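Local coordinates for sister chromatid cohesion protein (PDB 5T8V) that probably acts in loading cohesin onto chromatin, this chain being the HEAT-repeat C-terminal part of the Scc2 loader, at residues A[464-469]-A[599-604]; A[487-492]-A[497-502]; A[510-515]-A[594-599]. All blocks are in the same frame, centred on the assembly; numbering follows the deposited sequence.

Interaction 1. Residues A[464-469]-A[599-604]; sequences SKLRGH and IILLRS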
loop_
_atom_site.group_PDB
_atom_site.type_symbol
_atom_site.label_atom_id
_atom_site.label_comp_id
_atom_site.label_asym_id
_atom_site.label_seq_id
_atom_site.Cartn_x
_atom_site.Cartn_y
_atom_site.Cartn_z
ATOM N N SER A 464 7.276 17.123 3.456
ATOM C CA SER A 464 7.364 16.471 4.759
ATOM C C SER A 464 8.732 16.701 5.390
ATOM O O SER A 464 8.837 17.046 6.575
ATOM C CB SER A 464 7.084 14.977 4.607
ATOM O OG SER A 464 7.081 14.326 5.865
ATOM N N LYS A 465 9.795 16.519 4.605
ATOM C CA LYS A 465 11.139 16.769 5.111
ATOM C C LYS A 465 11.303 18.218 5.548
ATOM O O LYS A 465 11.916 18.494 6.587
ATOM C CB LYS A 465 12.173 16.402 4.048
ATOM C CG LYS A 465 13.518 17.075 4.247
ATOM C CD LYS A 465 14.625 16.386 3.473
ATOM C CE LYS A 465 15.873 17.253 3.430
ATOM N NZ LYS A 465 16.162 17.900 4.750
ATOM N N LEU A 466 10.759 19.161 4.778
ATOM C CA LEU A 466 10.865 20.565 5.164
ATOM C C LEU A 466 10.180 20.819 6.500
ATOM O O LEU A 466 10.719 21.529 7.358
ATOM C CB LEU A 466 10.270 21.459 4.076
ATOM C CG LEU A 466 10.279 22.960 4.371
ATOM C CD1 LEU A 466 10.663 23.743 3.137
ATOM C CD2 LEU A 466 8.925 23.415 4.864
ATOM N N ARG A 467 8.993 20.245 6.700
ATOM C CA ARG A 467 8.270 20.452 7.950
ATOM C C ARG A 467 9.035 19.861 9.128
ATOM O O ARG A 467 9.172 20.498 10.182
ATOM C CB ARG A 467 6.872 19.844 7.841
ATOM C CG ARG A 467 5.942 20.645 6.944
ATOM C CD ARG A 467 4.840 19.790 6.351
ATOM N NE ARG A 467 4.144 19.014 7.370
ATOM C CZ ARG A 467 3.295 19.526 8.254
ATOM N NH1 ARG A 467 3.038 20.829 8.258
ATOM N NH2 ARG A 467 2.709 18.734 9.143
ATOM N N GLY A 468 9.553 18.642 8.964
ATOM C CA GLY A 468 10.375 18.060 10.012
ATOM C C GLY A 468 11.576 18.926 10.339
ATOM O O GLY A 468 11.894 19.151 11.512
ATOM N N HIS A 469 12.252 19.436 9.307
ATOM C CA HIS A 469 13.415 20.286 9.531
ATOM C C HIS A 469 13.026 21.561 10.269
ATOM O O HIS A 469 13.777 22.043 11.124
ATOM C CB HIS A 469 14.088 20.613 8.198
ATOM C CG HIS A 469 15.410 21.301 8.340
ATOM N ND1 HIS A 469 16.305 20.995 9.343
ATOM C CD2 HIS A 469 15.993 22.275 7.601
ATOM C CE1 HIS A 469 17.379 21.753 9.218
ATOM N NE2 HIS A 469 17.216 22.538 8.169
ATOM N N ILE A 599 9.912 28.964 7.315
ATOM C CA ILE A 599 8.619 29.412 7.823
ATOM C C ILE A 599 7.822 30.079 6.710
ATOM O O ILE A 599 6.623 29.827 6.549
ATOM C CB ILE A 599 8.820 30.354 9.025
ATOM C CG1 ILE A 599 9.346 29.569 10.227
ATOM C CG2 ILE A 599 7.517 31.044 9.405
ATOM C CD1 ILE A 599 10.061 30.427 11.251
ATOM N N ILE A 600 8.474 30.937 5.924
ATOM C CA ILE A 600 7.793 31.546 4.784
ATOM C C ILE A 600 7.255 30.470 3.849
ATOM O O ILE A 600 6.131 30.572 3.340
ATOM C CB ILE A 600 8.743 32.516 4.057
ATOM C CG1 ILE A 600 9.047 33.714 4.961
ATOM C CG2 ILE A 600 8.130 32.988 2.737
ATOM C CD1 ILE A 600 10.144 34.609 4.455
ATOM N N LEU A 601 8.041 29.417 3.614
ATOM C CA LEU A 601 7.619 28.371 2.690
ATOM C C LEU A 601 6.408 27.615 3.220
ATOM O O LEU A 601 5.517 27.248 2.446
ATOM C CB LEU A 601 8.777 27.408 2.423
ATOM C CG LEU A 601 9.895 27.923 1.514
ATOM C CD1 LEU A 601 11.034 26.928 1.482
ATOM C CD2 LEU A 601 9.388 28.189 0.097
ATOM N N LEU A 602 6.356 27.364 4.530
ATOM C CA LEU A 602 5.215 26.643 5.083
ATOM C C LEU A 602 3.896 27.335 4.778
ATOM O O LEU A 602 2.854 26.673 4.756
ATOM C CB LEU A 602 5.365 26.475 6.595
ATOM C CG LEU A 602 6.459 25.517 7.071
ATOM C CD1 LEU A 602 6.521 25.515 8.585
ATOM C CD2 LEU A 602 6.229 24.106 6.547
ATOM N N ARG A 603 3.916 28.644 4.541
ATOM C CA ARG A 603 2.722 29.393 4.186
ATOM C C ARG A 603 2.625 29.661 2.692
ATOM O O ARG A 603 1.732 30.398 2.262
ATOM C CB ARG A 603 2.687 30.715 4.954
ATOM C CG ARG A 603 2.887 30.564 6.454
ATOM C CD ARG A 603 1.864 29.628 7.079
ATOM N NE ARG A 603 0.497 30.087 6.855
ATOM C CZ ARG A 603 -0.573 29.565 7.443
ATOM N NH1 ARG A 603 -0.438 28.565 8.303
ATOM N NH2 ARG A 603 -1.779 30.045 7.181
ATOM N N SER A 604 3.522 29.090 1.893
ATOM C CA SER A 604 3.436 29.220 0.449
ATOM C C SER A 604 2.358 28.290 -0.094
ATOM O O SER A 604 1.973 27.307 0.541
ATOM C CB SER A 604 4.777 28.902 -0.210
ATOM O OG SER A 604 5.047 27.508 -0.186
#
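Within the helical HEAT-repeat array of this Scc2 fragment, Leu466 of helix 446-474 meets Leu601 and Leu602 in the C-terminal part of helix 590-602, joining two helices that lie far apart in sequence. The contact is small, burying 172 Å² in all, and shows how a single forked side chain can serve two partners. With chi1 at 178°, Leu466 holds CG opposite its own amide nitrogen, which carries the fork across to the other helix. One prong, CD1, lies 3.6 Å from Leu601 CD1, and the two side chains cross at about a right angle. The second prong, CD2, sits 3.3 Å from Leu602 CD2; here the side chains slide past each other, running in opposite directions. Arg467 adds the aliphatic base of its chain: its CG approaches Leu602 CD2 to 3.5 Å, so that this one methyl is touched by both Leu466 and Arg467. Beyond this point the arginine bends at chi3 (51°) and takes its guanidinium on to a long, weak ion pair with Asp643. No hydrogen bond spans the two segments, and the contact across them rests on hydrocarbon atoms. At the end of the second segment, Leu601 O accepts from Ser604 N and also from Ser604 OG, the latter at 2.7 Å on a lone pair in the carbonyl plane, which links Ser604 back to the preceding turn. Around the leucines, Asp417 of a loop touches both Leu466 and Leu601, Glu425 of helix 423-440 also covers Leu601, and Leu494 of helix 481-494 packs on Leu602. Farther out, Ser464 is hydrogen-bonded to Val639 O of helix 628-642, while Ile600 turns to helix 509-520.

Interaction 2. Residues A[487-492]-A[497-502]; sequences SDLAAS and KSRPEH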
loop_
_atom_site.group_PDB
_atom_site.type_symbol
_atom_site.label_atom_id
_atom_site.label_comp_id
_atom_site.label_asym_id
_atom_site.label_seq_id
_atom_site.Cartn_x
_atom_site.Cartn_y
_atom_site.Cartn_z
ATOM N N SER A 487 10.942 31.030 16.646
ATOM C CA SER A 487 10.502 29.780 17.253
ATOM C C SER A 487 8.997 29.792 17.487
ATOM O O SER A 487 8.296 28.834 17.136
ATOM C CB SER A 487 11.253 29.540 18.562
ATOM O OG SER A 487 10.835 28.335 19.184
ATOM N N ASP A 488 8.481 30.871 18.079
ATOM C CA ASP A 488 7.038 30.982 18.261
ATOM C C ASP A 488 6.322 30.986 16.917
ATOM O O ASP A 488 5.298 30.310 16.742
ATOM C CB ASP A 488 6.706 32.247 19.053
ATOM C CG ASP A 488 5.215 32.426 19.273
ATOM O OD1 ASP A 488 4.632 31.649 20.060
ATOM O OD2 ASP A 488 4.628 33.347 18.666
ATOM N N LEU A 489 6.861 31.725 15.945
ATOM C CA LEU A 489 6.226 31.806 14.636
ATOM C C LEU A 489 6.209 30.447 13.948
ATOM O O LEU A 489 5.232 30.096 13.276
ATOM C CB LEU A 489 6.949 32.839 13.775
ATOM C CG LEU A 489 6.329 33.143 12.414
ATOM C CD1 LEU A 489 4.940 33.739 12.571
ATOM C CD2 LEU A 489 7.239 34.080 11.637
ATOM N N ALA A 490 7.284 29.669 14.097
ATOM C CA ALA A 490 7.316 28.328 13.526
ATOM C C ALA A 490 6.310 27.421 14.218
ATOM O O ALA A 490 5.609 26.644 13.558
ATOM C CB ALA A 490 8.721 27.740 13.636
ATOM N N ALA A 491 6.231 27.502 15.548
ATOM C CA ALA A 491 5.202 26.766 16.270
ATOM C C ALA A 491 3.824 27.058 15.698
ATOM O O ALA A 491 3.018 26.142 15.496
ATOM C CB ALA A 491 5.250 27.121 17.757
ATOM N N SER A 492 3.537 28.333 15.418
ATOM C CA SER A 492 2.235 28.687 14.863
ATOM C C SER A 492 2.083 28.189 13.432
ATOM O O SER A 492 0.989 27.785 13.024
ATOM C CB SER A 492 2.035 30.200 14.919
ATOM O OG SER A 492 1.992 30.663 16.256
ATOM N N LYS A 497 -2.395 27.692 12.035
ATOM C CA LYS A 497 -2.863 28.877 12.740
ATOM C C LYS A 497 -2.591 30.128 11.913
ATOM O O LYS A 497 -1.444 30.412 11.552
ATOM C CB LYS A 497 -2.184 28.980 14.105
ATOM C CG LYS A 497 -2.750 28.030 15.154
ATOM C CD LYS A 497 -1.915 28.027 16.430
ATOM C CE LYS A 497 -2.020 29.342 17.193
ATOM N NZ LYS A 497 -3.385 29.573 17.739
ATOM N N SER A 498 -3.651 30.882 11.629
ATOM C CA SER A 498 -3.543 32.061 10.779
ATOM C C SER A 498 -2.677 33.128 11.438
ATOM O O SER A 498 -2.884 33.479 12.602
ATOM C CB SER A 498 -4.935 32.628 10.491
ATOM O OG SER A 498 -5.573 33.032 11.692
ATOM N N ARG A 499 -1.709 33.649 10.683
ATOM C CA ARG A 499 -0.908 34.779 11.142
ATOM C C ARG A 499 -0.326 35.550 9.962
ATOM O O ARG A 499 0.890 35.773 9.910
ATOM C CB ARG A 499 0.211 34.293 12.067
ATOM C CG ARG A 499 -0.127 34.419 13.532
ATOM C CD ARG A 499 1.003 33.936 14.413
ATOM N NE ARG A 499 0.601 33.908 15.816
ATOM C CZ ARG A 499 1.418 33.639 16.827
ATOM N NH1 ARG A 499 2.700 33.375 16.604
ATOM N NH2 ARG A 499 0.951 33.637 18.067
ATOM N N PRO A 500 -1.146 35.991 9.003
ATOM C CA PRO A 500 -0.584 36.740 7.868
ATOM C C PRO A 500 0.134 38.008 8.286
ATOM O O PRO A 500 0.963 38.517 7.525
ATOM C CB PRO A 500 -1.816 37.053 7.002
ATOM C CG PRO A 500 -2.892 36.141 7.485
ATOM C CD PRO A 500 -2.615 35.915 8.929
ATOM N N GLU A 501 -0.144 38.520 9.483
ATOM C CA GLU A 501 0.374 39.811 9.919
ATOM C C GLU A 501 1.732 39.705 10.599
ATOM O O GLU A 501 2.534 40.641 10.507
ATOM C CB GLU A 501 -0.631 40.491 10.859
ATOM C CG GLU A 501 -1.167 39.613 11.999
ATOM C CD GLU A 501 -2.421 40.183 12.633
ATOM O OE1 GLU A 501 -2.714 41.379 12.410
ATOM O OE2 GLU A 501 -3.119 39.431 13.349
ATOM N N HIS A 502 2.015 38.592 11.277
ATOM C CA HIS A 502 3.344 38.380 11.838
ATOM C C HIS A 502 4.351 37.937 10.785
ATOM O O HIS A 502 5.554 38.152 10.969
ATOM C CB HIS A 502 3.287 37.343 12.962
ATOM C CG HIS A 502 2.573 37.820 14.190
ATOM N ND1 HIS A 502 1.204 37.984 14.241
ATOM C CD2 HIS A 502 3.039 38.166 15.413
ATOM C CE1 HIS A 502 0.859 38.411 15.442
ATOM N NE2 HIS A 502 1.953 38.530 16.173
#
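Asp488 and Arg499 form the charged part of this contact, a salt bridge in which Arg499 NH1 donates to Asp488 OD2 at 2.8 Å with an N-H...O angle of 162°. The oxygen lies near the guanidinium plane, yet NH1 meets it from above the carboxylate plane, the two groups being turned 45° apart. A polar contact without a bond comes next: Ser492 OG rests over one face of the guanidinium, 3.1 Å from Arg499 CZ, too poorly aligned with NH1 to be a hydrogen bond, and holds a weak bond to Asp488 O in its own helix. The setting is the turn of the HEAT-repeat array where helix 481-494 gives way to the short helix 500-503 and Arg499, at the N-cap position, reaches back with its chain extended from CG to NE. An alanine in its place would probably leave the Asp488 carboxylate without its charged mate and uncover the Ser492 side chain. Nearer the turn, a side-chain carbon meets a backbone carbonyl, Lys497 CB coming within 3.6 Å of Ser492 O. The apolar part is Leu489 CD1, 4.0 Å from His502 CB. Leu489 also packs on Ile599 of helix 590-602.

Interaction 3. Residues A[510-515]-A[594-599]; sequences YRATLE and KLSYSI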
loop_
_atom_site.group_PDB
_atom_site.type_symbol
_atom_site.label_atom_id
_atom_site.label_comp_id
_atom_site.label_asym_id
_atom_site.label_seq_id
_atom_site.Cartn_x
_atom_site.Cartn_y
_atom_site.Cartn_z
ATOM N N TYR A 510 10.695 37.668 6.540
ATOM C CA TYR A 510 11.128 38.310 5.302
ATOM C C TYR A 510 12.319 39.226 5.554
ATOM O O TYR A 510 13.328 39.170 4.838
ATOM C CB TYR A 510 9.970 39.093 4.684
ATOM C CG TYR A 510 8.968 38.230 3.955
ATOM C CD1 TYR A 510 9.171 37.871 2.631
ATOM C CD2 TYR A 510 7.821 37.774 4.588
ATOM C CE1 TYR A 510 8.263 37.081 1.960
ATOM C CE2 TYR A 510 6.904 36.985 3.923
ATOM C CZ TYR A 510 7.131 36.642 2.610
ATOM O OH TYR A 510 6.225 35.857 1.944
ATOM N N ARG A 511 12.218 40.074 6.579
ATOM C CA ARG A 511 13.322 40.955 6.939
ATOM C C ARG A 511 14.605 40.167 7.170
ATOM O O ARG A 511 15.664 40.518 6.642
ATOM C CB ARG A 511 12.958 41.752 8.191
ATOM C CG ARG A 511 13.981 42.810 8.580
ATOM C CD ARG A 511 13.818 44.084 7.770
ATOM N NE ARG A 511 13.834 45.255 8.643
ATOM C CZ ARG A 511 14.919 45.956 8.950
ATOM N NH1 ARG A 511 16.102 45.625 8.448
ATOM N NH2 ARG A 511 14.820 46.998 9.763
ATOM N N ALA A 512 14.530 39.101 7.970
ATOM C CA ALA A 512 15.730 38.337 8.303
ATOM C C ALA A 512 16.345 37.711 7.059
ATOM O O ALA A 512 17.564 37.774 6.854
ATOM C CB ALA A 512 15.398 37.262 9.337
ATOM N N THR A 513 15.513 37.098 6.214
ATOM C CA THR A 513 16.019 36.491 4.988
ATOM C C THR A 513 16.715 37.530 4.117
ATOM O O THR A 513 17.826 37.303 3.623
ATOM C CB THR A 513 14.875 35.827 4.222
ATOM O OG1 THR A 513 14.201 34.896 5.076
ATOM C CG2 THR A 513 15.399 35.088 3.001
ATOM N N LEU A 514 16.078 38.688 3.930
ATOM C CA LEU A 514 16.663 39.707 3.066
ATOM C C LEU A 514 17.952 40.267 3.654
ATOM O O LEU A 514 18.899 40.557 2.916
ATOM C CB LEU A 514 15.650 40.824 2.819
ATOM C CG LEU A 514 14.571 40.484 1.790
ATOM C CD1 LEU A 514 13.447 41.509 1.831
ATOM C CD2 LEU A 514 15.169 40.411 0.392
ATOM N N GLU A 515 18.013 40.430 4.976
ATOM C CA GLU A 515 19.233 40.938 5.594
ATOM C C GLU A 515 20.364 39.924 5.482
ATOM O O GLU A 515 21.527 40.301 5.292
ATOM C CB GLU A 515 18.972 41.295 7.058
ATOM C CG GLU A 515 18.033 42.479 7.246
ATOM C CD GLU A 515 18.635 43.788 6.775
ATOM O OE1 GLU A 515 19.847 43.814 6.469
ATOM O OE2 GLU A 515 17.895 44.792 6.707
ATOM N N LYS A 594 17.774 30.261 7.349
ATOM C CA LYS A 594 17.130 29.054 6.846
ATOM C C LYS A 594 15.785 28.825 7.526
ATOM O O LYS A 594 14.791 28.507 6.861
ATOM C CB LYS A 594 18.052 27.852 7.040
ATOM C CG LYS A 594 17.393 26.509 6.771
ATOM C CD LYS A 594 18.271 25.609 5.926
ATOM C CE LYS A 594 18.270 26.044 4.476
ATOM N NZ LYS A 594 18.732 24.955 3.564
ATOM N N LEU A 595 15.728 28.988 8.851
ATOM C CA LEU A 595 14.458 28.823 9.551
ATOM C C LEU A 595 13.444 29.862 9.094
ATOM O O LEU A 595 12.268 29.542 8.889
ATOM C CB LEU A 595 14.663 28.906 11.065
ATOM C CG LEU A 595 13.396 28.824 11.923
ATOM C CD1 LEU A 595 12.569 27.596 11.582
ATOM C CD2 LEU A 595 13.763 28.812 13.392
ATOM N N SER A 596 13.880 31.112 8.927
ATOM C CA SER A 596 12.977 32.161 8.468
ATOM C C SER A 596 12.361 31.799 7.124
ATOM O O SER A 596 11.133 31.739 6.975
ATOM C CB SER A 596 13.729 33.489 8.373
ATOM O OG SER A 596 14.209 33.890 9.641
ATOM N N TYR A 597 13.209 31.541 6.128
ATOM C CA TYR A 597 12.699 31.231 4.800
ATOM C C TYR A 597 11.838 29.975 4.815
ATOM O O TYR A 597 10.849 29.894 4.079
ATOM C CB TYR A 597 13.858 31.081 3.813
ATOM C CG TYR A 597 13.394 30.898 2.389
ATOM C CD1 TYR A 597 12.751 31.927 1.712
ATOM C CD2 TYR A 597 13.587 29.698 1.726
ATOM C CE1 TYR A 597 12.317 31.764 0.416
ATOM C CE2 TYR A 597 13.157 29.527 0.427
ATOM C CZ TYR A 597 12.520 30.564 -0.222
ATOM O OH TYR A 597 12.090 30.398 -1.519
ATOM N N SER A 598 12.183 28.993 5.650
ATOM C CA SER A 598 11.363 27.789 5.739
ATOM C C SER A 598 9.979 28.109 6.294
ATOM O O SER A 598 8.970 27.586 5.805
ATOM C CB SER A 598 12.064 26.745 6.606
ATOM O OG SER A 598 13.362 26.460 6.112
ATOM N N ILE A 599 9.912 28.964 7.315
ATOM C CA ILE A 599 8.619 29.412 7.823
ATOM C C ILE A 599 7.822 30.079 6.710
ATOM O O ILE A 599 6.623 29.827 6.549
ATOM C CB ILE A 599 8.820 30.354 9.025
ATOM C CG1 ILE A 599 9.346 29.569 10.227
ATOM C CG2 ILE A 599 7.517 31.044 9.405
ATOM C CD1 ILE A 599 10.061 30.427 11.251
#
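Thr513 and Ser596 face each other where helices 509-520 and 590-602 meet, with Thr513 OG1 3.6 Å from Ser596 CB. The same oxygen lies 3.7 Å from Tyr597 N and 4.0 Å from Tyr597 CB, so it rests against the surface of the opposing helix. In return, Ser596 OG lies against the methyl of Ala512, 3.6 Å from its CB. No hydrogen bond crosses between the segments. Both hydroxyls instead turn back to their own helices, Thr513 OG1 bonding to Pro509 O and Ser596 OG to Gln592 O, each four residues earlier. For Thr513 this follows from a chi1 of -55°, which sets OG1 beside the backbone N, and CG2, anti to that N, is sent obliquely toward the Tyr597 ring. The arrangement illustrates helix pairing mostly through small residues in a HEAT-repeat solenoid: alanine, threonine and serine line the interface with Tyr597 beside them, the axes of the two segments approach to 8.4 Å, and their directions make an angle of 131°, nearer antiparallel than parallel. The next shell lies within each helix and beyond it. Lys594 O, one turn before Ser598, receives Ser598 N and Ser598 OG from opposite faces of its plane, the hydroxyl at 2.6 Å, while Lys594 NZ makes a salt bridge to Asp417. On the other helix, Arg511 NH1 pairs with Glu515 OE2 at 2.6 Å along the side turned from the contact, and its guanidinium makes a cation-pi interaction with Trp506. Farther out, Tyr510 stacks on Trp540 of helix 527-550, and Leu514 packs on the same helix through Ile536 and Ile537. Pro419 and Pro422, in loops, lie against Thr513 and Tyr597, and Leu486 of helix 481-494 touches Ser596.

Helix 590-602 is the common member: interactions 1 and 3 both use it and share Ile599, while interaction 2 touches it from one flank. The centres lie about 12 Å apart for interactions 1 and 2 and for 1 and 3, and about 13 Å for 2 and 3. Ile599 joins the set, its CG2 3.8 Å from Leu489 CD2 and its CD1 3.8 Å from Ala490 CB. Ile600 CG2 similarly meets Tyr510 OH at 3.5 Å, linking interactions 1 and 3. Along the chain, interactions 2 and 3 follow one another inside the loop that interaction 1 closes, so helix 590-602 meets helices that precede it by up to about 130 residues.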